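2-nitropropane dioxygenase (Streptomyces ansochromogenes, PDB 3BW2) probably oxidises alkyl nitronates with molecular oxygen and a bound flavin mononucleotide, splitting off the nitro group. Local coordinates at residues A269-P274 with D296-T301; H87-E92 with N280-E285; S3-L8 with L147-A152. One frame throughout, in Å; residues are numbered along the deposited sequence.

In the fold
Contact 3 opens first, at 3-8, ahead of the first barrel strand. Before it closes at 147-152, contact 2 has opened at 87-92, so these two loops cross. Contact 1 opens at 269-274. Contact 2 then closes at 280-285, and contact 1 closes last at 296-301, so contacts 1 and 2 cross as well. Contact 3 ties the N-terminal segment to a strand of the parallel barrel. Contacts 1 and 2 lie on the other side of the chain's centre, among the small antiparallel sheet and the helices 90-95, 281-286 and 296-311. They touch directly, with Phe270 against Phe282. Contact 3 closes before contact 1 opens, so these two are in series.

Contact 1 of 3, residues A269-P274 with D296-T301; sequences AFTGRP and DVHHLT
The loop that joins antiparallel strands 264-267 and 275-278 rests on the first turns of helix 296-311, with Thr271 and Gly272 against Val297 and His298. The backbone of the loop does most of the touching. Val297 points its side chain at it. CB of Val297 lies 3.3 Å from C of Thr271, and CG1 is 3.5 Å from N of Gly272. CG2 packs on CA of Gly272. Gly272 has a positive phi of 88°. A side chain there would run into Val297 CG2 and into the preceding carbonyl oxygen.

Two bonds join the loop to the helix. Thr301 OG1 donates to Phe270 O at 2.6 Å. It meets that oxygen in the carbonyl plane, with a C=O...donor angle of 145°. With chi1 at 70°, OG1 sits between the backbone N and the carbonyl carbon, and CG2 packs by the same Phe270 O and, a little farther, by O of Ala269. The second bond is weak: N of His298, in the first helical turn, donates to O of Thr271 at 3.3 Å, and is bent.

Thr271 and His298 also meet through their side chains. The two CB atoms are 3.8 Å apart. CG2 of Thr271 comes to the edge of the imidazole, in its plane, 3.9 Å from CD2 of His298. The polar end of Thr271 serves other partners: OG1 is hydrogen-bonded to His179 NE2 and weakly accepts from N of Arg273. The His298 ring is stacked with that of Tyr44. The side chain of His298 is about 10 Å from the bound flavin mononucleotide. The arrangement is the connection of a beta hairpin, packed through its backbone on the N-terminal end of a helix in this TIM-barrel flavoenzyme.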
# COMPACT_ATOMS: atom_id res chain seq x y z
N ALA A 269 -3.60 18.44 -7.19
CA ALA A 269 -4.23 19.20 -8.28
C ALA A 269 -5.55 19.88 -7.95
O ALA A 269 -5.77 21.04 -8.31
CB ALA A 269 -4.41 18.30 -9.50
N PHE A 270 -6.44 19.18 -7.26
CA PHE A 270 -7.75 19.73 -6.95
C PHE A 270 -7.89 20.55 -5.67
O PHE A 270 -8.68 21.49 -5.62
CB PHE A 270 -8.78 18.60 -6.91
CG PHE A 270 -8.89 17.83 -8.20
CD1 PHE A 270 -9.56 18.38 -9.29
CD2 PHE A 270 -8.32 16.57 -8.32
CE1 PHE A 270 -9.66 17.68 -10.49
CE2 PHE A 270 -8.40 15.87 -9.52
CZ PHE A 270 -9.07 16.42 -10.61
N THR A 271 -7.12 20.21 -4.64
CA THR A 271 -7.26 20.90 -3.36
C THR A 271 -6.00 21.43 -2.69
O THR A 271 -6.08 22.13 -1.69
CB THR A 271 -7.96 19.97 -2.36
OG1 THR A 271 -7.08 18.89 -2.05
CG2 THR A 271 -9.24 19.40 -2.96
N GLY A 272 -4.83 21.08 -3.22
CA GLY A 272 -3.60 21.54 -2.61
C GLY A 272 -3.10 20.61 -1.52
O GLY A 272 -2.13 20.93 -0.84
N ARG A 273 -3.77 19.48 -1.35
CA ARG A 273 -3.36 18.49 -0.35
C ARG A 273 -3.47 17.13 -1.05
O ARG A 273 -4.32 16.93 -1.91
CB ARG A 273 -4.29 18.53 0.88
CG ARG A 273 -3.56 18.46 2.23
CD ARG A 273 -4.53 18.68 3.39
NE ARG A 273 -3.89 18.82 4.70
CZ ARG A 273 -3.32 17.83 5.39
NH1 ARG A 273 -2.78 18.07 6.58
NH2 ARG A 273 -3.29 16.60 4.89
N PRO A 274 -2.59 16.18 -0.69
CA PRO A 274 -2.61 14.85 -1.32
C PRO A 274 -3.93 14.11 -1.15
O PRO A 274 -4.36 13.83 -0.03
CB PRO A 274 -1.45 14.13 -0.64
CG PRO A 274 -0.48 15.26 -0.34
CD PRO A 274 -1.42 16.32 0.20
N ASP A 296 -6.56 26.51 0.30
CA ASP A 296 -6.43 27.55 -0.71
C ASP A 296 -6.75 27.04 -2.12
O ASP A 296 -7.59 27.61 -2.82
CB ASP A 296 -5.01 28.12 -0.70
CG ASP A 296 -4.64 28.74 0.64
OD1 ASP A 296 -4.66 28.02 1.66
OD2 ASP A 296 -4.33 29.95 0.67
N VAL A 297 -6.07 25.97 -2.53
CA VAL A 297 -6.30 25.40 -3.85
C VAL A 297 -7.72 24.88 -3.98
O VAL A 297 -8.35 25.02 -5.03
CB VAL A 297 -5.28 24.28 -4.15
CG1 VAL A 297 -5.59 23.63 -5.49
CG2 VAL A 297 -3.87 24.86 -4.16
N HIS A 298 -8.23 24.28 -2.91
CA HIS A 298 -9.60 23.77 -2.93
C HIS A 298 -10.59 24.88 -3.26
O HIS A 298 -11.50 24.68 -4.07
CB HIS A 298 -9.95 23.14 -1.57
CG HIS A 298 -11.40 22.84 -1.42
ND1 HIS A 298 -12.30 23.74 -0.89
CD2 HIS A 298 -12.13 21.75 -1.77
CE1 HIS A 298 -13.52 23.22 -0.93
NE2 HIS A 298 -13.44 22.01 -1.46
N HIS A 299 -10.43 26.04 -2.63
CA HIS A 299 -11.32 27.17 -2.89
C HIS A 299 -11.15 27.63 -4.33
O HIS A 299 -12.12 27.95 -5.02
CB HIS A 299 -10.99 28.36 -1.98
CG HIS A 299 -11.18 28.08 -0.52
ND1 HIS A 299 -12.34 27.54 -0.01
CD2 HIS A 299 -10.38 28.32 0.54
CE1 HIS A 299 -12.24 27.45 1.30
NE2 HIS A 299 -11.06 27.91 1.67
N LEU A 300 -9.90 27.65 -4.77
CA LEU A 300 -9.55 28.08 -6.11
C LEU A 300 -10.25 27.27 -7.21
O LEU A 300 -10.79 27.85 -8.16
CB LEU A 300 -8.03 27.98 -6.28
CG LEU A 300 -7.35 28.73 -7.41
CD1 LEU A 300 -7.49 30.24 -7.19
CD2 LEU A 300 -5.88 28.34 -7.47
N THR A 301 -10.25 25.95 -7.07
CA THR A 301 -10.84 25.07 -8.08
C THR A 301 -12.31 24.70 -7.90
O THR A 301 -12.94 24.18 -8.83
CB THR A 301 -10.07 23.74 -8.17
OG1 THR A 301 -10.30 22.98 -6.98
CG2 THR A 301 -8.58 23.99 -8.32

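Contact 2 of 3, residues H87-E92 with N280-E285; sequences HQLAGE and NRFLRE
Glu92 reaches across to Arg281 and passes the ring of Phe282 on the way. Its CB points toward helix 281-286. CG lies beside the backbone N, anti to the carbonyl carbon (chi1 -59°), and packs 4.0 Å from CE1 of Phe282. The chain bends at the next bond. CD then lies near both CE1 and CD1 of that ring, with the carboxylate plane oblique to it. At the tip, OE1 takes a bond from NH2 of Arg281 at 3.0 Å, and OE2 takes one from NH1 of Arg281 at 2.9 Å. Both oxygens use their syn lone pairs, and the NH1 bond is nearly straight at 170°. The two groups meet tip to tip and almost coplanar, an end-on bidentate salt bridge.

This pair links helix 90-95 to helix 281-286 and belongs to a three-residue network. One turn further along the second helix, Glu285 OE2 is bound by the same NH1 of Arg281 at 3.1 Å, from above its own carboxylate plane. Glu285 OE1 also stands 3.8 Å from Glu92 OE2, a like-charge approach that the arginine probably offsets. An alanine in place of Arg281 would probably leave Glu92 without its two-point partner and the Glu92 and Glu285 carboxylates close together with no arginine between their charges. Glu92 OE2 is also hydrogen-bonded to His286 NE2, and Arg281 NH2 to Tyr96 OH. Beside the polar network, CD2 of Leu89 touches CZ of Phe282 at 3.7 Å, the two side chains crossing at about a right angle. Leu304 of helix 296-311 touches both Glu92 and Phe282.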
# COMPACT_ATOMS: atom_id res chain seq x y z
N HIS A 87 -2.79 31.13 -12.07
CA HIS A 87 -2.46 31.55 -13.42
C HIS A 87 -2.57 30.37 -14.38
O HIS A 87 -3.17 30.47 -15.45
CB HIS A 87 -1.04 32.12 -13.44
CG HIS A 87 -0.56 32.49 -14.81
ND1 HIS A 87 -1.15 33.47 -15.58
CD2 HIS A 87 0.47 32.02 -15.55
CE1 HIS A 87 -0.51 33.59 -16.72
NE2 HIS A 87 0.48 32.71 -16.73
N GLN A 88 -1.98 29.24 -13.99
CA GLN A 88 -1.99 28.04 -14.81
C GLN A 88 -3.39 27.48 -15.01
O GLN A 88 -3.61 26.65 -15.90
CB GLN A 88 -1.09 26.98 -14.18
CG GLN A 88 0.33 27.46 -13.94
CD GLN A 88 1.18 26.46 -13.19
OE1 GLN A 88 0.74 25.91 -12.17
NE2 GLN A 88 2.39 26.22 -13.67
N LEU A 89 -4.35 27.92 -14.20
CA LEU A 89 -5.73 27.46 -14.31
C LEU A 89 -6.60 28.41 -15.12
O LEU A 89 -7.80 28.18 -15.27
CB LEU A 89 -6.34 27.27 -12.92
CG LEU A 89 -5.76 26.17 -12.03
CD1 LEU A 89 -6.44 26.19 -10.67
CD2 LEU A 89 -5.96 24.81 -12.71
N ALA A 90 -6.00 29.48 -15.64
CA ALA A 90 -6.76 30.46 -16.43
C ALA A 90 -7.51 29.79 -17.57
O ALA A 90 -8.65 30.16 -17.87
CB ALA A 90 -5.82 31.53 -16.97
N GLY A 91 -6.87 28.82 -18.21
CA GLY A 91 -7.51 28.12 -19.31
C GLY A 91 -8.74 27.36 -18.86
O GLY A 91 -9.76 27.35 -19.56
N GLU A 92 -8.66 26.73 -17.70
CA GLU A 92 -9.78 25.97 -17.15
C GLU A 92 -10.95 26.93 -16.88
O GLU A 92 -12.10 26.62 -17.18
CB GLU A 92 -9.37 25.29 -15.84
CG GLU A 92 -8.19 24.32 -15.94
CD GLU A 92 -8.51 23.06 -16.75
OE1 GLU A 92 -9.71 22.80 -17.01
OE2 GLU A 92 -7.57 22.33 -17.11
N ASN A 280 -7.49 11.67 -14.56
CA ASN A 280 -8.28 12.25 -15.63
C ASN A 280 -7.51 13.42 -16.20
O ASN A 280 -6.38 13.68 -15.79
CB ASN A 280 -9.67 12.69 -15.12
CG ASN A 280 -9.59 13.72 -14.01
OD1 ASN A 280 -8.52 14.22 -13.68
ND2 ASN A 280 -10.75 14.06 -13.43
N ARG A 281 -8.12 14.13 -17.15
CA ARG A 281 -7.46 15.27 -17.80
C ARG A 281 -6.91 16.30 -16.82
O ARG A 281 -5.73 16.67 -16.89
CB ARG A 281 -8.43 15.96 -18.76
CG ARG A 281 -7.81 17.10 -19.56
CD ARG A 281 -8.85 17.85 -20.38
NE ARG A 281 -9.83 18.52 -19.53
CZ ARG A 281 -9.56 19.54 -18.72
NH1 ARG A 281 -8.33 20.02 -18.63
NH2 ARG A 281 -10.53 20.07 -17.98
N PHE A 282 -7.75 16.78 -15.92
CA PHE A 282 -7.34 17.79 -14.95
C PHE A 282 -6.12 17.32 -14.16
O PHE A 282 -5.17 18.08 -13.97
CB PHE A 282 -8.50 18.10 -13.98
CG PHE A 282 -8.34 19.40 -13.24
CD1 PHE A 282 -9.03 20.53 -13.65
CD2 PHE A 282 -7.49 19.49 -12.14
CE1 PHE A 282 -8.88 21.74 -12.97
CE2 PHE A 282 -7.34 20.69 -11.46
CZ PHE A 282 -8.03 21.82 -11.88
N LEU A 283 -6.15 16.08 -13.70
CA LEU A 283 -5.04 15.55 -12.92
C LEU A 283 -3.77 15.47 -13.76
O LEU A 283 -2.70 15.91 -13.32
CB LEU A 283 -5.40 14.17 -12.36
CG LEU A 283 -4.54 13.64 -11.21
CD1 LEU A 283 -5.30 12.56 -10.44
CD2 LEU A 283 -3.22 13.10 -11.75
N ARG A 284 -3.87 14.93 -14.97
CA ARG A 284 -2.71 14.82 -15.84
C ARG A 284 -2.09 16.18 -16.15
O ARG A 284 -0.87 16.33 -16.15
CB ARG A 284 -3.09 14.13 -17.16
CG ARG A 284 -3.18 12.62 -17.09
CD ARG A 284 -3.43 12.02 -18.47
NE ARG A 284 -4.82 12.16 -18.89
CZ ARG A 284 -5.80 11.34 -18.51
NH1 ARG A 284 -5.54 10.32 -17.71
NH2 ARG A 284 -7.04 11.55 -18.93
N GLU A 285 -2.93 17.17 -16.39
CA GLU A 285 -2.45 18.51 -16.73
C GLU A 285 -1.89 19.36 -15.60
O GLU A 285 -0.85 19.99 -15.77
CB GLU A 285 -3.57 19.30 -17.42
CG GLU A 285 -3.82 18.91 -18.86
CD GLU A 285 -4.88 19.79 -19.51
OE1 GLU A 285 -4.82 21.02 -19.33
OE2 GLU A 285 -5.76 19.24 -20.20

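Contact 3 of 3, residues S3-L8 with L147-A152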
# COMPACT_ATOMS: atom_id res chain seq x y z
N SER A 3 -14.66 -3.65 23.07
CA SER A 3 -14.39 -2.32 22.44
C SER A 3 -15.62 -1.43 22.49
O SER A 3 -16.66 -1.76 21.93
CB SER A 3 -13.95 -2.51 20.99
OG SER A 3 -13.76 -1.26 20.35
N ALA A 4 -15.50 -0.29 23.17
CA ALA A 4 -16.61 0.65 23.30
C ALA A 4 -17.20 1.01 21.94
O ALA A 4 -18.42 1.13 21.79
CB ALA A 4 -16.14 1.91 24.01
N LEU A 5 -16.32 1.18 20.95
CA LEU A 5 -16.76 1.53 19.61
C LEU A 5 -17.60 0.43 18.96
O LEU A 5 -18.77 0.65 18.63
CB LEU A 5 -15.54 1.82 18.73
CG LEU A 5 -15.84 2.15 17.26
CD1 LEU A 5 -16.76 3.36 17.15
CD2 LEU A 5 -14.53 2.41 16.54
N THR A 6 -17.01 -0.75 18.79
CA THR A 6 -17.71 -1.87 18.16
C THR A 6 -18.91 -2.36 18.97
O THR A 6 -19.70 -3.17 18.48
CB THR A 6 -16.76 -3.05 17.90
OG1 THR A 6 -16.00 -3.33 19.08
CG2 THR A 6 -15.80 -2.70 16.77
N ASP A 7 -19.05 -1.89 20.20
CA ASP A 7 -20.18 -2.30 21.02
C ASP A 7 -21.42 -1.51 20.58
O ASP A 7 -22.55 -1.93 20.85
CB ASP A 7 -19.91 -2.07 22.51
CG ASP A 7 -18.92 -3.07 23.09
OD1 ASP A 7 -19.03 -4.27 22.76
OD2 ASP A 7 -18.05 -2.67 23.89
N LEU A 8 -21.21 -0.39 19.91
CA LEU A 8 -22.29 0.47 19.43
C LEU A 8 -23.10 -0.13 18.28
O LEU A 8 -24.31 0.11 18.17
CB LEU A 8 -21.75 1.83 18.97
CG LEU A 8 -21.28 2.84 20.01
CD1 LEU A 8 -20.71 4.06 19.29
CD2 LEU A 8 -22.45 3.26 20.91
N LEU A 147 -18.07 9.18 21.42
CA LEU A 147 -16.82 8.46 21.21
C LEU A 147 -16.05 9.25 20.15
O LEU A 147 -16.64 9.77 19.20
CB LEU A 147 -17.08 7.03 20.72
CG LEU A 147 -17.78 6.13 21.75
CD1 LEU A 147 -18.01 4.75 21.16
CD2 LEU A 147 -16.92 6.04 23.01
N THR A 148 -14.73 9.34 20.31
CA THR A 148 -13.92 10.10 19.38
C THR A 148 -12.93 9.27 18.58
O THR A 148 -12.23 8.41 19.12
CB THR A 148 -13.15 11.21 20.13
OG1 THR A 148 -12.35 10.62 21.16
CG2 THR A 148 -14.12 12.20 20.75
N LEU A 149 -12.88 9.55 17.28
CA LEU A 149 -11.97 8.87 16.36
C LEU A 149 -11.13 9.91 15.62
O LEU A 149 -11.60 11.02 15.36
CB LEU A 149 -12.75 8.05 15.33
CG LEU A 149 -13.33 6.70 15.73
CD1 LEU A 149 -14.22 6.82 16.95
CD2 LEU A 149 -14.11 6.15 14.55
N VAL A 150 -9.89 9.55 15.30
CA VAL A 150 -8.99 10.44 14.58
C VAL A 150 -8.14 9.64 13.59
O VAL A 150 -7.64 8.56 13.93
CB VAL A 150 -8.03 11.19 15.53
CG1 VAL A 150 -7.13 12.12 14.73
CG2 VAL A 150 -8.81 11.97 16.58
N THR A 151 -7.98 10.16 12.38
CA THR A 151 -7.17 9.46 11.38
C THR A 151 -5.67 9.69 11.58
O THR A 151 -5.24 10.78 11.98
CB THR A 151 -7.54 9.92 9.94
OG1 THR A 151 -8.83 9.41 9.60
CG2 THR A 151 -6.50 9.41 8.93
N ALA A 152 -4.89 8.65 11.31
CA ALA A 152 -3.44 8.70 11.40
C ALA A 152 -2.93 7.92 10.19
O ALA A 152 -3.54 6.93 9.79
CB ALA A 152 -2.95 8.05 12.69
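Leu147 and Leu8 have the same first torsion, with CG beside the backbone N and anti to the carbonyl carbon (chi1 -66° in Leu147, -74° in Leu8). Both then run extended to CD1, since chi2 is close to 180° in each. The two side chains reach toward each other and meet tip to tip. Their CD1 atoms are 3.4 Å apart, tighter than a usual carbon-carbon contact.

The same methyl of Leu147 serves more of the N-terminal segment. CD1 of Leu147 lies 3.7 Å from O of Ala4 and 3.8 Å from CA of Leu5. The other methyl, CD2, faces CB of Ala4 at 4.3 Å. Leu147 is thus the side chain on which Ala4, Leu5 and Leu8 converge. A type I beta turn from Leu5 to Leu8 brings those two residues to the same side chain, with Ala4 just before it. The turn is closed by the bond from N of Leu8 to O of Leu5 at 2.9 Å. Further along the strand, CD2 of Leu149 meets CD2 of Leu5 at 4.3 Å. Leu147 and Leu149 are two residues apart, and both direct their side chains at the segment. Apart from the carbonyl O of Ala4, it is carbon that meets carbon.

The segment precedes strand 13-15 and packs against the start of strand 147-152, consistent with covering the N-terminal end of the TIM barrel. Strand 147-152 lies between parallel strands 125-129 and 168-172. Leu8 and Leu149 both touch Val125 on the first of these, and Leu149 touches Ile170 on the second. On the strand's other side, Val150 packs on Val161 of helix 155-163.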